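Side-chain contact in ATP-dependent zinc metalloprotease FtsH (Thermotoga maritima, PDB 4M8A), which probably acts as a processive, ATP-dependent zinc metallopeptidase that degrades cytoplasmic and membrane proteins and takes part in quality control of integral membrane proteins: residues L7-T10 with S11-Q14. Numbering follows the deposited sequence. Where two conformers were deposited one is given.
Sequences LSYT and SFVQ
The Y9 ring overlaps V13, one turn further along the helix. CG2 of V13 lies over one face of the ring, offset toward its rim, and makes a CH-pi contact 3.9 Å from the Y9 ring centroid. The CE1 side of the ring meets F12 obliquely, planes at 49°: Y9 CE1 is 3.8 Å from F12 CD2, close to the plane of the F12 ring. Y9 CG is anti to the backbone N (chi1 -174°), which brings the ring back toward the next turn. Replacing Y9 with an alanine would probably uncover V13 CG2 and the edge of F12 and open a gap beside both.

S8 is the N-cap. Its OG accepts from S11 N at 3.0 Å. A water bridges S8 OG, at 2.6 Å, and S11 OG. Backbone hydrogen bonds from F12 N to S8 O, V13 N to Y9 O and Q14 N to T10 O carry the helix on. L7, ahead of the cap, forms a hydrophobic staple with F12: L7 CD2 rests on F12 CB. L7 CD1 presses on S11 CB at a tight 3.5 Å.

This is the capped start of helix 9-17 in the periplasmic domain. L7 packs on Y44 and V46 of strand 43-47, F12 on V46 and on L34 and V36 of strand 33-38. The Y9 ring also meets W50 edge-to-face. Y9 and V13 pack on V62 of a second subunit, and T10 OG1 hydrogen-bonds to the backbone O of I66 and N of V68 of that subunit, so the helix lies between its own sheet and a neighbouring subunit.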
loop_
_atom_site.group_PDB
_atom_site.type_symbol
_atom_site.label_atom_id
_atom_site.label_comp_id
_atom_site.label_asym_id
_atom_site.label_seq_id
_atom_site.Cartn_x
_atom_site.Cartn_y
_atom_site.Cartn_z
ATOM N N LEU B 7 -18.733 -14.702 10.797
ATOM C CA LEU B 7 -18.227 -13.340 10.866
ATOM C C LEU B 7 -18.813 -12.553 9.693
ATOM O O LEU B 7 -18.780 -13.013 8.552
ATOM C CB LEU B 7 -16.697 -13.379 10.781
ATOM C CG LEU B 7 -15.910 -12.077 10.801
ATOM C CD1 LEU B 7 -16.035 -11.425 12.161
ATOM C CD2 LEU B 7 -14.449 -12.360 10.481
ATOM N N SER B 8 -19.364 -11.378 9.956
ATOM C CA SER B 8 -19.935 -10.580 8.872
ATOM C C SER B 8 -18.816 -10.027 7.990
ATOM O O SER B 8 -17.665 -9.892 8.430
ATOM C CB SER B 8 -20.798 -9.426 9.422
ATOM O OG SER B 8 -19.981 -8.398 9.970
ATOM N N TYR B 9 -19.154 -9.688 6.752
ATOM C CA TYR B 9 -18.191 -9.048 5.872
ATOM C C TYR B 9 -17.680 -7.736 6.478
ATOM O O TYR B 9 -16.480 -7.456 6.453
ATOM C CB TYR B 9 -18.755 -8.853 4.450
ATOM C CG TYR B 9 -17.700 -8.326 3.509
ATOM C CD1 TYR B 9 -16.668 -9.147 3.061
ATOM C CD2 TYR B 9 -17.702 -7.005 3.107
ATOM C CE1 TYR B 9 -15.688 -8.664 2.226
ATOM C CE2 TYR B 9 -16.710 -6.512 2.259
ATOM C CZ TYR B 9 -15.709 -7.349 1.830
ATOM O OH TYR B 9 -14.702 -6.884 1.009
ATOM N N THR B 10 -18.576 -6.938 7.052
ATOM C CA THR B 10 -18.153 -5.681 7.663
ATOM C C THR B 10 -17.140 -5.907 8.783
ATOM O O THR B 10 -16.122 -5.215 8.860
ATOM C CB THR B 10 -19.361 -4.913 8.201
ATOM O OG1 THR B 10 -20.265 -4.696 7.120
ATOM C CG2 THR B 10 -18.947 -3.560 8.760
ATOM N N SER B 11 -17.413 -6.889 9.636
ATOM C CA SER B 11 -16.517 -7.186 10.747
ATOM C C SER B 11 -15.176 -7.726 10.245
ATOM O O SER B 11 -14.135 -7.443 10.836
ATOM C CB SER B 11 -17.162 -8.157 11.738
ATOM O OG SER B 11 -18.198 -7.530 12.489
ATOM N N PHE B 12 -15.208 -8.472 9.146
ATOM C CA PHE B 12 -13.992 -8.966 8.504
ATOM C C PHE B 12 -13.129 -7.802 8.037
ATOM O O PHE B 12 -11.931 -7.756 8.319
ATOM C CB PHE B 12 -14.353 -9.863 7.316
ATOM C CG PHE B 12 -13.211 -10.110 6.362
ATOM C CD1 PHE B 12 -12.070 -10.785 6.770
ATOM C CD2 PHE B 12 -13.294 -9.677 5.044
ATOM C CE1 PHE B 12 -11.019 -11.008 5.884
ATOM C CE2 PHE B 12 -12.258 -9.902 4.153
ATOM C CZ PHE B 12 -11.116 -10.573 4.569
ATOM N N VAL B 13 -13.735 -6.861 7.317
ATOM C CA VAL B 13 -13.007 -5.678 6.868
ATOM C C VAL B 13 -12.433 -4.916 8.063
ATOM O O VAL B 13 -11.277 -4.478 8.019
ATOM C CB VAL B 13 -13.883 -4.773 5.969
ATOM C CG1 VAL B 13 -13.179 -3.484 5.660
ATOM C CG2 VAL B 13 -14.246 -5.513 4.684
ATOM N N GLN B 14 -13.238 -4.804 9.129
ATOM C CA GLN B 14 -12.846 -4.198 10.416
ATOM C C GLN B 14 -11.573 -4.824 10.998
ATOM O O GLN B 14 -10.713 -4.135 11.560
ATOM C CB GLN B 14 -13.986 -4.329 11.450
ATOM C CG GLN B 14 -14.994 -3.175 11.485
ATOM C CD GLN B 14 -16.256 -3.447 12.321
ATOM O OE1 GLN B 14 -16.402 -4.492 12.959
ATOM N NE2 GLN B 14 -17.177 -2.490 12.305
HETATM O O HOH W 1 -21.253 -7.458 12.090
#